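Protein bvu-3222 (PDB 3FYF) is of unknown function but is probably a periplasmic Bacteroides protein of the DUF4251 family, built around a curled antiparallel beta sheet with a long helical N-terminal arm. Local coordinates at residues N54-R58 against N156-N161; A84-F88 against G98-V102. The contacts are given in a common frame with arbitrary orientation. Residue numbers count along the deposited sequence, not the author numbering.

Contact 1 of 2, residues N54-R58 against N156-N161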
loop_
_atom_site.group_PDB
_atom_site.type_symbol
_atom_site.label_atom_id
_atom_site.label_comp_id
_atom_site.label_asym_id
_atom_site.label_seq_id
_atom_site.Cartn_x
_atom_site.Cartn_y
_atom_site.Cartn_z
ATOM N N ASN B 54 -4.058 -3.408 -2.947
ATOM C CA ASN B 54 -4.400 -3.667 -1.551
ATOM C C ASN B 54 -5.556 -2.807 -1.050
ATOM O O ASN B 54 -5.905 -1.809 -1.662
ATOM C CB ASN B 54 -3.171 -3.523 -0.635
ATOM C CG ASN B 54 -2.599 -2.129 -0.638
ATOM O OD1 ASN B 54 -3.022 -1.265 0.134
ATOM N ND2 ASN B 54 -1.614 -1.904 -1.494
ATOM N N VAL B 55 -6.131 -3.209 0.075
ATOM C CA VAL B 55 -7.273 -2.529 0.654
ATOM C C VAL B 55 -6.961 -2.298 2.121
ATOM O O VAL B 55 -6.441 -3.194 2.774
ATOM C CB VAL B 55 -8.590 -3.357 0.461
ATOM C CG1 VAL B 55 -9.709 -2.836 1.325
ATOM C CG2 VAL B 55 -9.013 -3.359 -1.016
ATOM N N VAL B 56 -7.238 -1.083 2.604
ATOM C CA VAL B 56 -7.050 -0.698 4.011
ATOM C C VAL B 56 -8.405 -0.321 4.629
ATOM O O VAL B 56 -9.138 0.502 4.087
ATOM C CB VAL B 56 -6.019 0.478 4.173
ATOM C CG1 VAL B 56 -5.767 0.802 5.642
ATOM C CG2 VAL B 56 -4.694 0.140 3.484
ATOM N N PHE B 57 -8.717 -0.936 5.763
ATOM C CA PHE B 57 -9.988 -0.747 6.456
ATOM C C PHE B 57 -9.822 0.266 7.573
ATOM O O PHE B 57 -8.691 0.619 7.926
ATOM C CB PHE B 57 -10.492 -2.094 6.998
ATOM C CG PHE B 57 -10.663 -3.144 5.929
ATOM C CD1 PHE B 57 -11.872 -3.265 5.246
ATOM C CD2 PHE B 57 -9.610 -3.994 5.590
ATOM C CE1 PHE B 57 -12.033 -4.220 4.254
ATOM C CE2 PHE B 57 -9.754 -4.943 4.592
ATOM C CZ PHE B 57 -10.968 -5.062 3.926
ATOM N N ARG B 58 -10.939 0.736 8.132
ATOM C CA ARG B 58 -10.902 1.778 9.170
ATOM C C ARG B 58 -10.362 1.272 10.513
ATOM O O ARG B 58 -9.972 2.065 11.371
ATOM C CB ARG B 58 -12.271 2.460 9.348
ATOM C CG ARG B 58 -13.369 1.592 9.962
ATOM C CD ARG B 58 -14.520 2.463 10.482
ATOM N NE ARG B 58 -14.263 2.974 11.831
ATOM C CZ ARG B 58 -15.010 2.702 12.902
ATOM N NH1 ARG B 58 -14.684 3.214 14.084
ATOM N NH2 ARG B 58 -16.086 1.929 12.799
ATOM N N ASN B 156 -15.191 7.809 6.318
ATOM C CA ASN B 156 -14.233 7.044 5.519
ATOM C C ASN B 156 -14.029 5.665 6.126
ATOM O O ASN B 156 -13.681 5.533 7.303
ATOM C CB ASN B 156 -12.900 7.775 5.416
ATOM C CG ASN B 156 -12.938 8.922 4.425
ATOM O OD1 ASN B 156 -13.753 8.937 3.495
ATOM N ND2 ASN B 156 -12.034 9.880 4.600
ATOM N N THR B 157 -14.277 4.645 5.316
ATOM C CA THR B 157 -14.340 3.281 5.806
ATOM C C THR B 157 -13.361 2.369 5.068
ATOM O O THR B 157 -12.777 1.477 5.677
ATOM C CB THR B 157 -15.783 2.721 5.690
ATOM O OG1 THR B 157 -16.722 3.762 5.974
ATOM C CG2 THR B 157 -16.004 1.578 6.673
ATOM N N LEU B 158 -13.175 2.603 3.770
ATOM C CA LEU B 158 -12.369 1.703 2.946
ATOM C C LEU B 158 -11.488 2.449 1.943
ATOM O O LEU B 158 -11.960 3.305 1.204
ATOM C CB LEU B 158 -13.278 0.691 2.227
ATOM C CG LEU B 158 -12.637 -0.493 1.494
ATOM C CD1 LEU B 158 -13.401 -1.785 1.735
ATOM C CD2 LEU B 158 -12.508 -0.217 0.011
ATOM N N THR B 159 -10.208 2.095 1.911
ATOM C CA THR B 159 -9.277 2.671 0.952
ATOM C C THR B 159 -8.707 1.563 0.058
ATOM O O THR B 159 -8.294 0.531 0.562
ATOM C CB THR B 159 -8.136 3.424 1.673
ATOM O OG1 THR B 159 -8.689 4.444 2.517
ATOM C CG2 THR B 159 -7.189 4.072 0.680
ATOM N N MET B 160 -8.711 1.781 -1.258
ATOM C CA MET B 160 -8.076 0.878 -2.225
ATOM C C MET B 160 -6.836 1.538 -2.801
ATOM O O MET B 160 -6.912 2.650 -3.331
ATOM C CB MET B 160 -9.014 0.564 -3.396
ATOM C CG MET B 160 -10.282 -0.182 -3.035
ATOM S SD MET B 160 -11.186 -0.812 -4.475
ATOM C CE MET B 160 -12.404 -1.712 -3.576
ATOM N N ASN B 161 -5.703 0.842 -2.710
ATOM C CA ASN B 161 -4.447 1.325 -3.276
ATOM C C ASN B 161 -4.071 0.470 -4.454
ATOM O O ASN B 161 -4.013 -0.744 -4.338
ATOM C CB ASN B 161 -3.329 1.281 -2.230
ATOM C CG ASN B 161 -3.629 2.163 -1.033
ATOM O OD1 ASN B 161 -3.826 3.369 -1.179
ATOM N ND2 ASN B 161 -3.671 1.566 0.152
#
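Two neighbouring strands of an antiparallel beta sheet meet here, 54-57 and the start of 158-166, their axes 4.7 Å apart at closest approach and their directions at 159°. The register pairs N54 with N161, V55 with M160, V56 with T159 and F57 with L158. At the hydrogen-bonded pairs the amides reach across in both directions: V56 N to T159 O is 2.8 Å and T159 N to V56 O 2.9 Å, while N54 N to N161 O is 3.0 Å and N161 N to N54 O 2.9 Å. At the non-hydrogen-bonded pair V55 and M160 the CA atoms come to 4.5 Å, and V55 CA lies 3.2 Å from T159 O in a CA-H...O contact.

Alternation gives the two faces different chemistry. V55, F57, L158 and M160 make an apolar face: V55 CG1 is 3.8 Å from L158 CG, and L158 CD1 is 3.8 Å from F57 CE1. Branched V55 and V56 suit extended backbone. On the other face, N161 ND2 donates to N54 OD1 at 2.9 Å, an amide pair that satisfies polar groups in a buried place; N161 OD1 turns to S146.

T157 and L158 both face I149, forming a classic beta bulge at the entry to strand 158-166. Along the part in this contact, that strand lies between 54-57 and 144-151; it also pairs with 48-52, while 62-64 flanks 54-57 on its far side. N54, V56 and N161 also pack against the second subunit, and F85 meets the F57 ring edge-to-face on the apolar side.

Contact 2 of 2, residues A84-F88 against G98-V102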
loop_
_atom_site.group_PDB
_atom_site.type_symbol
_atom_site.label_atom_id
_atom_site.label_comp_id
_atom_site.label_asym_id
_atom_site.label_seq_id
_atom_site.Cartn_x
_atom_site.Cartn_y
_atom_site.Cartn_z
ATOM N N ALA B 84 -14.747 -7.208 -2.200
ATOM C CA ALA B 84 -15.074 -8.556 -1.732
ATOM C C ALA B 84 -15.466 -8.610 -0.251
ATOM O O ALA B 84 -15.706 -9.693 0.295
ATOM C CB ALA B 84 -13.908 -9.508 -2.016
ATOM N N PHE B 85 -15.528 -7.446 0.387
ATOM C CA PHE B 85 -15.962 -7.355 1.777
ATOM C C PHE B 85 -17.355 -6.743 1.880
ATOM O O PHE B 85 -17.858 -6.154 0.923
ATOM C CB PHE B 85 -14.965 -6.535 2.597
ATOM C CG PHE B 85 -13.527 -6.850 2.294
ATOM C CD1 PHE B 85 -12.906 -7.942 2.878
ATOM C CD2 PHE B 85 -12.797 -6.054 1.427
ATOM C CE1 PHE B 85 -11.584 -8.234 2.603
ATOM C CE2 PHE B 85 -11.474 -6.342 1.147
ATOM C CZ PHE B 85 -10.867 -7.434 1.736
ATOM N N THR B 86 -17.973 -6.886 3.047
ATOM C CA THR B 86 -19.427 -6.951 3.142
ATOM C C THR B 86 -20.022 -5.577 3.428
ATOM O O THR B 86 -20.688 -4.989 2.577
ATOM C CB THR B 86 -19.878 -7.934 4.239
ATOM O OG1 THR B 86 -19.274 -9.215 4.015
ATOM C CG2 THR B 86 -21.391 -8.084 4.230
ATOM N N ASN B 87 -19.778 -5.071 4.633
ATOM C CA ASN B 87 -19.933 -3.648 4.912
ATOM C C ASN B 87 -18.591 -2.948 5.099
ATOM O O ASN B 87 -18.328 -2.358 6.147
ATOM C CB ASN B 87 -20.812 -3.437 6.147
ATOM C CG ASN B 87 -22.069 -2.648 5.838
ATOM O OD1 ASN B 87 -22.579 -2.683 4.718
ATOM N ND2 ASN B 87 -22.577 -1.931 6.834
ATOM N N PHE B 88 -17.745 -3.017 4.075
ATOM C CA PHE B 88 -16.408 -2.442 4.146
ATOM C C PHE B 88 -15.716 -2.814 5.453
ATOM O O PHE B 88 -15.003 -2.003 6.043
ATOM C CB PHE B 88 -16.471 -0.919 4.000
ATOM C CG PHE B 88 -17.289 -0.457 2.829
ATOM C CD1 PHE B 88 -16.706 -0.285 1.584
ATOM C CD2 PHE B 88 -18.641 -0.192 2.971
ATOM C CE1 PHE B 88 -17.456 0.141 0.504
ATOM C CE2 PHE B 88 -19.396 0.234 1.894
ATOM C CZ PHE B 88 -18.802 0.400 0.659
ATOM N N GLY B 98 -17.638 -11.784 -2.352
ATOM C CA GLY B 98 -19.013 -11.572 -1.916
ATOM C C GLY B 98 -19.123 -10.451 -0.902
ATOM O O GLY B 98 -19.142 -10.695 0.309
ATOM N N GLY B 99 -19.201 -9.219 -1.402
ATOM C CA GLY B 99 -19.243 -8.036 -0.547
ATOM C C GLY B 99 -20.347 -7.062 -0.909
ATOM O O GLY B 99 -21.510 -7.272 -0.561
ATOM N N VAL B 100 -19.972 -5.986 -1.595
ATOM C CA VAL B 100 -20.930 -4.989 -2.075
ATOM C C VAL B 100 -20.609 -4.508 -3.482
ATOM O O VAL B 100 -19.443 -4.436 -3.878
ATOM C CB VAL B 100 -21.029 -3.749 -1.146
ATOM C CG1 VAL B 100 -22.128 -3.934 -0.100
ATOM C CG2 VAL B 100 -19.684 -3.429 -0.509
ATOM N N THR B 101 -21.664 -4.185 -4.224
ATOM C CA THR B 101 -21.551 -3.580 -5.540
ATOM C C THR B 101 -22.337 -2.276 -5.530
ATOM O O THR B 101 -23.564 -2.276 -5.655
ATOM C CB THR B 101 -22.078 -4.514 -6.653
ATOM O OG1 THR B 101 -21.458 -5.800 -6.539
ATOM C CG2 THR B 101 -21.782 -3.933 -8.034
ATOM N N VAL B 102 -21.619 -1.172 -5.350
ATOM C CA VAL B 102 -22.207 0.158 -5.417
ATOM C C VAL B 102 -22.140 0.613 -6.872
ATOM O O VAL B 102 -21.117 1.124 -7.323
ATOM C CB VAL B 102 -21.474 1.171 -4.488
ATOM C CG1 VAL B 102 -22.271 2.461 -4.351
ATOM C CG2 VAL B 102 -21.214 0.565 -3.116
#
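A84 begins the loop that leaves strand 78-83, and its carbonyl carbon passes close to the other segment: A84 C lies 3.8 Å from G99 CA. The methyl group points away, so backbone rather than side chain makes this approach, and A84 N is held by the side chain of N70. The CA-to-CB bond of F85 also points away, and its ring packs against F57 and Y90, so that F85 offers only its main chain here. G99, across from it, has no side chain on the side facing the loop. F85 O and V100 N stand 3.3 Å apart, but the angle is too poor for a hydrogen bond.

T86 and G99 are the nearest CA pair of the two segments, T86 CA to G99 CA being 3.8 Å. The CB of T86 points away, which suits a polar residue at an exposed position, while T86 O lies 3.2 Å from V100 CG1. The chain then turns through N87, and F88 has positive phi and psi (46° and 38°), a backbone shape uncommon outside glycine, asparagine and aspartate. From there the F88 ring reaches back to strand 100-113: V100 CG2 sits over one ring face, 4.1 Å from F88 CZ, and V102 CG2 lies near the ring plane at the edge, more loosely, 4.5 Å from the same F88 CZ. The F88 side chain also touches I149, P151 and T157.

No hydrogen bond joins the segments, and the apolar contacts are those of F88 with two valines; the loop therefore lies on the strand without pairing with it.

Overall arrangement
Contacts 1 and 2 reach the same curled sheet on the same side of the chain's centre, their own centres about 12 Å apart. Contact 1 is the more buried and regular, a strand pair joined by backbone hydrogen bonds; contact 2 lies farther out, about 19 Å from the chain's centre against 12 Å, where an irregular loop packs on the beginning of strand 100-113 without hydrogen bonds. Aromatic side chains connect them. F57 CZ comes to 3.1 Å from F85 CE2, and L158 CB to 3.6 Å from F88 CD1, so the loop of contact 2 covers part of the apolar face of contact 1.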